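Local coordinates for folylpolyglutamate synthase (FolC) (Helicobacter pylori, PDB 6K8C), which probably adds glutamate to dihydropteroate and then, one residue at a time, to reduced folates, spending one ATP on each glutamate added, at residues K225-R228 with D229-R233; R343-L347 with E348-G352. All coordinates share one frame; numbering follows the deposited sequence.

Contact 1 (K225-R228 with D229-R233)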
ATOM      1  N   LYS A 225     -23.420  -6.540  -7.757  1.00 37.88           N
ATOM      2  CA  LYS A 225     -23.443  -6.240  -9.185  1.00 43.55           C
ATOM      3  C   LYS A 225     -22.827  -4.875  -9.471  1.00 35.19           C
ATOM      4  O   LYS A 225     -22.094  -4.711 -10.452  1.00 38.11           O
ATOM      5  CB  LYS A 225     -24.880  -6.308  -9.708  1.00 46.77           C
ATOM      6  CG  LYS A 225     -25.125  -5.505 -10.980  1.00 53.90           C
ATOM      7  CD  LYS A 225     -26.383  -5.970 -11.704  1.00 64.40           C
ATOM      8  CE  LYS A 225     -26.105  -7.179 -12.583  1.00 62.71           C
ATOM      9  NZ  LYS A 225     -27.332  -7.640 -13.294  1.00 77.94           N
ATOM     10  N   GLY A 226     -23.110  -3.886  -8.623  1.00 34.25           N
ATOM     11  CA  GLY A 226     -22.538  -2.564  -8.825  1.00 40.48           C
ATOM     12  C   GLY A 226     -21.022  -2.576  -8.819  1.00 40.24           C
ATOM     13  O   GLY A 226     -20.383  -1.881  -9.613  1.00 34.89           O
ATOM     14  N   VAL A 227     -20.425  -3.373  -7.929  1.00 30.37           N
ATOM     15  CA  VAL A 227     -18.970  -3.481  -7.884  1.00 29.89           C
ATOM     16  C   VAL A 227     -18.454  -4.261  -9.086  1.00 34.70           C
ATOM     17  O   VAL A 227     -17.458  -3.876  -9.708  1.00 28.90           O
ATOM     18  CB  VAL A 227     -18.523  -4.118  -6.554  1.00 28.14           C
ATOM     19  CG1 VAL A 227     -17.069  -4.572  -6.633  1.00 27.24           C
ATOM     20  CG2 VAL A 227     -18.712  -3.138  -5.423  1.00 27.52           C
ATOM     21  N   ARG A 228     -19.116  -5.369  -9.435  1.00 33.33           N
ATOM     22  CA  ARG A 228     -18.732  -6.090 -10.645  1.00 31.15           C
ATOM     23  C   ARG A 228     -18.801  -5.184 -11.866  1.00 28.45           C
ATOM     24  O   ARG A 228     -17.893  -5.191 -12.703  1.00 33.94           O
ATOM     25  CB  ARG A 228     -19.623  -7.318 -10.855  1.00 40.35           C
ATOM     26  CG  ARG A 228     -19.312  -8.476  -9.934  1.00 52.54           C
ATOM     27  CD  ARG A 228     -19.065  -9.775 -10.682  1.00 65.50           C
ATOM     28  NE  ARG A 228     -18.767 -10.877  -9.768  1.00 60.88           N
ATOM     29  CZ  ARG A 228     -17.587 -11.075  -9.186  1.00 68.49           C
ATOM     30  NH1 ARG A 228     -16.577 -10.246  -9.420  1.00 63.34           N
ATOM     31  NH2 ARG A 228     -17.415 -12.108  -8.371  1.00 61.09           N
ATOM     32  N   ASP A 229     -19.873  -4.396 -11.981  1.00 31.20           N
ATOM     33  CA  ASP A 229     -20.031  -3.516 -13.136  1.00 32.14           C
ATOM     34  C   ASP A 229     -18.926  -2.471 -13.184  1.00 38.35           C
ATOM     35  O   ASP A 229     -18.361  -2.198 -14.250  1.00 32.85           O
ATOM     36  CB  ASP A 229     -21.403  -2.843 -13.089  1.00 29.82           C
ATOM     37  CG  ASP A 229     -22.534  -3.799 -13.440  1.00 43.94           C
ATOM     38  OD1 ASP A 229     -22.245  -4.944 -13.835  1.00 38.81           O
ATOM     39  OD2 ASP A 229     -23.710  -3.406 -13.316  1.00 39.65           O
ATOM     40  N   TYR A 230     -18.603  -1.878 -12.034  1.00 28.56           N
ATOM     41  CA  TYR A 230     -17.528  -0.893 -11.981  1.00 29.51           C
ATOM     42  C   TYR A 230     -16.203  -1.503 -12.420  1.00 28.93           C
ATOM     43  O   TYR A 230     -15.464  -0.908 -13.213  1.00 33.68           O
ATOM     44  CB  TYR A 230     -17.425  -0.319 -10.567  1.00 29.05           C
ATOM     45  CG  TYR A 230     -16.181   0.507 -10.318  1.00 29.63           C
ATOM     46  CD1 TYR A 230     -16.135   1.850 -10.663  1.00 28.63           C
ATOM     47  CD2 TYR A 230     -15.053  -0.060  -9.741  1.00 26.32           C
ATOM     48  CE1 TYR A 230     -14.991   2.611 -10.435  1.00 30.97           C
ATOM     49  CE2 TYR A 230     -13.913   0.691  -9.503  1.00 28.07           C
ATOM     50  CZ  TYR A 230     -13.883   2.020  -9.860  1.00 27.18           C
ATOM     51  OH  TYR A 230     -12.742   2.764  -9.621  1.00 31.22           O
ATOM     52  N   ILE A 231     -15.894  -2.704 -11.926  1.00 29.51           N
ATOM     53  CA  ILE A 231     -14.624  -3.342 -12.264  1.00 30.75           C
ATOM     54  C   ILE A 231     -14.555  -3.655 -13.757  1.00 38.81           C
ATOM     55  O   ILE A 231     -13.528  -3.427 -14.406  1.00 37.62           O
ATOM     56  CB  ILE A 231     -14.414  -4.608 -11.411  1.00 34.49           C
ATOM     57  CG1 ILE A 231     -14.261  -4.247  -9.929  1.00 31.18           C
ATOM     58  CG2 ILE A 231     -13.187  -5.364 -11.883  1.00 41.58           C
ATOM     59  CD1 ILE A 231     -12.990  -3.477  -9.607  1.00 38.60           C
ATOM     60  N   GLU A 232     -15.642  -4.183 -14.328  1.00 37.25           N
ATOM     61  CA  GLU A 232     -15.615  -4.546 -15.744  1.00 42.50           C
ATOM     62  C   GLU A 232     -15.572  -3.308 -16.635  1.00 42.90           C
ATOM     63  O   GLU A 232     -14.869  -3.290 -17.652  1.00 46.49           O
ATOM     64  CB  GLU A 232     -16.830  -5.406 -16.107  1.00 38.53           C
ATOM     65  CG  GLU A 232     -17.091  -6.654 -15.248  1.00 51.36           C
ATOM     66  CD  GLU A 232     -15.853  -7.241 -14.577  1.00 72.50           C
ATOM     67  OE1 GLU A 232     -15.884  -7.413 -13.335  1.00 54.57           O
ATOM     68  OE2 GLU A 232     -14.868  -7.554 -15.283  1.00 66.95           O
ATOM     69  N   ARG A 233     -16.319  -2.266 -16.265  1.00 40.09           N
ATOM     70  CA  ARG A 233     -16.399  -1.056 -17.077  1.00 46.03           C
ATOM     71  C   ARG A 233     -15.031  -0.410 -17.281  1.00 47.84           C
ATOM     72  O   ARG A 233     -14.780   0.191 -18.331  1.00 49.39           O
ATOM     73  CB  ARG A 233     -17.384  -0.088 -16.421  1.00 48.82           C
ATOM     74  CG  ARG A 233     -17.213   1.384 -16.735  1.00 53.38           C
ATOM     75  CD  ARG A 233     -17.995   2.212 -15.724  1.00 41.04           C
ATOM     76  NE  ARG A 233     -19.178   1.492 -15.254  1.00 49.75           N
ATOM     77  CZ  ARG A 233     -19.699   1.610 -14.036  1.00 51.40           C
ATOM     78  NH1 ARG A 233     -20.776   0.908 -13.709  1.00 45.52           N
ATOM     79  NH2 ARG A 233     -19.147   2.424 -13.143  1.00 44.75           N
TER
HETATM   80  O   HOH W   1     -21.196   0.328 -11.049  1.00 39.52           O
HETATM   81  O   HOH W   2     -15.338  -8.585 -11.079  1.00 54.45           O

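Contact 2 (R343-L347 with E348-G352)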
ATOM      1  N   ARG A 343      15.150 -11.499   3.121  1.00 68.28           N
ATOM      2  CA  ARG A 343      14.011 -12.379   2.878  1.00 76.04           C
ATOM      3  C   ARG A 343      13.697 -12.557   1.394  1.00 65.32           C
ATOM      4  O   ARG A 343      12.597 -13.006   1.056  1.00 64.84           O
ATOM      5  CB  ARG A 343      12.776 -11.879   3.628  1.00 73.45           C
ATOM      6  CG  ARG A 343      12.838 -12.150   5.122  1.00 76.24           C
ATOM      7  CD  ARG A 343      13.108 -13.631   5.418  1.00 81.37           C
ATOM      8  NE  ARG A 343      11.971 -14.502   5.117  1.00 86.60           N
ATOM      9  CZ  ARG A 343      12.066 -15.691   4.527  1.00 90.79           C
ATOM     10  NH1 ARG A 343      13.250 -16.167   4.158  1.00 77.35           N
ATOM     11  NH2 ARG A 343      10.973 -16.410   4.305  1.00 86.58           N
ATOM     12  N   VAL A 344      14.638 -12.224   0.508  1.00 53.46           N
ATOM     13  CA  VAL A 344      14.467 -12.505  -0.909  1.00 61.16           C
ATOM     14  C   VAL A 344      14.716 -13.989  -1.164  1.00 62.86           C
ATOM     15  O   VAL A 344      15.528 -14.633  -0.485  1.00 61.56           O
ATOM     16  CB  VAL A 344      15.411 -11.615  -1.741  1.00 57.79           C
ATOM     17  CG1 VAL A 344      15.479 -12.068  -3.202  1.00 51.45           C
ATOM     18  CG2 VAL A 344      14.973 -10.160  -1.649  1.00 46.53           C
ATOM     19  N   ILE A 345      13.986 -14.549  -2.136  1.00 51.42           N
ATOM     20  CA  ILE A 345      14.201 -15.935  -2.524  1.00 53.37           C
ATOM     21  C   ILE A 345      15.676 -16.155  -2.870  1.00 50.47           C
ATOM     22  O   ILE A 345      16.355 -15.272  -3.412  1.00 48.58           O
ATOM     23  CB  ILE A 345      13.287 -16.319  -3.703  1.00 50.35           C
ATOM     24  CG1 ILE A 345      13.358 -17.819  -3.990  1.00 56.11           C
ATOM     25  CG2 ILE A 345      13.650 -15.547  -4.960  1.00 42.34           C
ATOM     26  CD1 ILE A 345      12.150 -18.350  -4.724  1.00 50.21           C
ATOM     27  N   LYS A 346      16.182 -17.336  -2.529  1.00 52.73           N
ATOM     28  CA  LYS A 346      17.558 -17.676  -2.862  1.00 52.78           C
ATOM     29  C   LYS A 346      17.699 -17.881  -4.366  1.00 54.08           C
ATOM     30  O   LYS A 346      16.810 -18.431  -5.021  1.00 57.34           O
ATOM     31  CB  LYS A 346      18.001 -18.927  -2.103  1.00 61.01           C
ATOM     32  CG  LYS A 346      18.645 -18.635  -0.746  1.00 63.14           C
ATOM     33  CD  LYS A 346      19.403 -17.307  -0.751  1.00 72.39           C
ATOM     34  CE  LYS A 346      20.168 -17.089   0.550  1.00 72.36           C
ATOM     35  NZ  LYS A 346      21.086 -15.915   0.471  1.00 69.83           N
ATOM     36  N   LEU A 347      18.834 -17.434  -4.905  1.00 54.39           N
ATOM     37  CA  LEU A 347      19.006 -17.348  -6.352  1.00 46.01           C
ATOM     38  C   LEU A 347      18.887 -18.716  -7.018  1.00 56.89           C
ATOM     39  O   LEU A 347      18.212 -18.861  -8.043  1.00 47.18           O
ATOM     40  CB  LEU A 347      20.356 -16.697  -6.660  1.00 57.15           C
ATOM     41  CG  LEU A 347      20.732 -16.264  -8.079  1.00 61.72           C
ATOM     42  CD1 LEU A 347      21.394 -17.411  -8.819  1.00 58.81           C
ATOM     43  CD2 LEU A 347      19.530 -15.730  -8.851  1.00 50.53           C
ATOM     44  N   GLU A 348      19.539 -19.735  -6.449  1.00 51.70           N
ATOM     45  CA  GLU A 348      19.535 -21.051  -7.084  1.00 55.30           C
ATOM     46  C   GLU A 348      18.169 -21.718  -6.992  1.00 49.25           C
ATOM     47  O   GLU A 348      17.799 -22.492  -7.884  1.00 56.82           O
ATOM     48  CB  GLU A 348      20.610 -21.942  -6.461  1.00 57.39           C
ATOM     49  CG  GLU A 348      22.029 -21.514  -6.800  1.00 70.90           C
ATOM     50  CD  GLU A 348      22.307 -21.558  -8.291  1.00 75.50           C
ATOM     51  OE1 GLU A 348      21.965 -22.578  -8.928  1.00 61.17           O
ATOM     52  OE2 GLU A 348      22.864 -20.572  -8.824  1.00 71.49           O
ATOM     53  N   LYS A 349      17.410 -21.442  -5.929  1.00 45.53           N
ATOM     54  CA  LYS A 349      16.048 -21.957  -5.845  1.00 46.35           C
ATOM     55  C   LYS A 349      15.173 -21.356  -6.940  1.00 52.43           C
ATOM     56  O   LYS A 349      14.412 -22.067  -7.606  1.00 44.40           O
ATOM     57  CB  LYS A 349      15.465 -21.667  -4.461  1.00 43.34           C
ATOM     58  CG  LYS A 349      14.042 -22.160  -4.268  1.00 48.83           C
ATOM     59  CD  LYS A 349      13.497 -21.757  -2.907  1.00 48.56           C
ATOM     60  CE  LYS A 349      11.992 -21.968  -2.830  1.00 61.21           C
ATOM     61  NZ  LYS A 349      11.552 -22.336  -1.456  1.00 58.90           N
ATOM     62  N   LEU A 350      15.277 -20.039  -7.143  1.00 43.03           N
ATOM     63  CA  LEU A 350      14.525 -19.386  -8.209  1.00 41.05           C
ATOM     64  C   LEU A 350      14.911 -19.943  -9.574  1.00 41.19           C
ATOM     65  O   LEU A 350      14.046 -20.167 -10.430  1.00 38.97           O
ATOM     66  CB  LEU A 350      14.759 -17.875  -8.160  1.00 45.17           C
ATOM     67  CG  LEU A 350      14.087 -17.040  -9.251  1.00 46.18           C
ATOM     68  CD1 LEU A 350      12.589 -17.331  -9.307  1.00 38.23           C
ATOM     69  CD2 LEU A 350      14.347 -15.554  -9.028  1.00 37.99           C
ATOM     70  N   LYS A 351      16.208 -20.177  -9.793  1.00 40.04           N
ATOM     71  CA  LYS A 351      16.650 -20.765 -11.053  1.00 37.48           C
ATOM     72  C   LYS A 351      16.016 -22.131 -11.283  1.00 41.57           C
ATOM     73  O   LYS A 351      15.729 -22.496 -12.430  1.00 37.74           O
ATOM     74  CB  LYS A 351      18.173 -20.885 -11.078  1.00 45.05           C
ATOM     75  CG  LYS A 351      18.916 -19.595 -11.408  1.00 51.77           C
ATOM     76  CD  LYS A 351      20.415 -19.861 -11.532  1.00 54.06           C
ATOM     77  CE  LYS A 351      21.171 -18.639 -12.037  1.00 65.03           C
ATOM     78  NZ  LYS A 351      22.650 -18.828 -11.971  1.00 62.87           N
ATOM     79  N   GLY A 352      15.797 -22.897 -10.213  1.00 42.05           N
ATOM     80  CA  GLY A 352      15.193 -24.210 -10.367  1.00 40.97           C
ATOM     81  C   GLY A 352      13.721 -24.145 -10.717  1.00 44.16           C
ATOM     82  O   GLY A 352      13.217 -24.999 -11.453  1.00 45.14           O
TER

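Contact 1 (K225-R228 with D229-R233)
The carbonyl oxygen of Gly-226 is gripped twice: Tyr-230 N donates to Gly-226 O at 3.0 Å, tilted 32° from the carbonyl plane, and a water hydrogen-bonds to Gly-226 O at 2.8 Å. That water in turn accepts from Arg-233 NH1, at 2.8 Å, so the arginine reaches back along the helix to a carbonyl seven residues earlier. Tyr-230 CA lies against one face of the guanidinium, toward the rim of that group.

One turn illustrates how a helix can pair opposite charges indirectly. A second water accepts a weak bond from Arg-228 NH1 and donates to Glu-232 OE1, bridging charged atoms 4.9 Å apart. The bend of Glu-232 at chi2 (-26°) brings OE1 to 3.1 Å from Arg-228 O, an acceptor it does not bond; the water supplies the proton OE1 takes. Lys-225 and Asp-229 meet through the aliphatic stem, Asp-229 OD2 lying 3.4 Å from Lys-225 CG.

The shortest rung of the i to i+4 ladder runs from Asp-229 N to Lys-225 O at 2.7 Å. The helix is amphipathic: Lys-225, Arg-228 and Glu-232 are exposed, Val-227, Tyr-230 and Ile-231 buried, with Val-227 CG1 4.3 Å from Ile-231 CG1. Val-227 and Tyr-230 pack on Leu-244 of helix 241-254, and the tyrosine OH bonds to Lys-267 O in the loop after that helix.

Contact 2 (R343-L347 with E348-G352)
With CG anti to the backbone N (chi1 -170°) and chi2 at -89°, Leu-347 turns its CD1 methyl toward the helix that starts there. Lys-351, extended beyond CG, passes obliquely across this methyl, and Leu-347 CD1 comes within 3.5 Å of Lys-351 CE, closer than two such carbons normally sit. Glu-348 bends at chi2 to bring OE2 to 3.5 Å from the same CD1 of Leu-347. The methyl thus lies beside a long salt bridge, Lys-351 NZ to Glu-348 OE2 at 3.6 Å.

Just before the helix, Ile-345 meets the first turn of the helix by two branches. CG2 touches Leu-350 CB at 4.1 Å, whereas CG1 and CD1 lie against the aliphatic stem of Lys-349, the side chains crossing at about a right angle in both pairs. Lys-346 occupies the N-cap position; its carbonyl O accepts from Leu-350 N at 3.1 Å, and Leu-347 O takes the next rung from Lys-351 N.

Beyond the turn, Leu-347 and Leu-350 both rest on Ile-336 of strand 331-336. The helix start thus meets the sheet through apolar contact, while the charged pair, too long for a strong bridge, probably adds only modest electrostatic stabilisation at the outer surface.

In the fold
Both contacts are local, between residues close in sequence: contact 1 inside a helix, contact 2 where a loop runs into one. Contact 1 comes first, on helix 225-234 in the Mur ligase middle region, which belongs to the P-loop NTPase clan; contact 2 follows at the start of helix 347-357 in the glutamate ligase region. Their centres are 38 Å apart, with nearest atoms about 29 Å apart, so neither touches the other. Helix 347-357 connects strands 331-336 and 361-363 of the six-stranded sheet, whereas helix 225-234 follows edge strand 215-218 of the eight-stranded one. Each contact thus belongs to the local architecture of its own region in this two-part, Mur ligase-like enzyme.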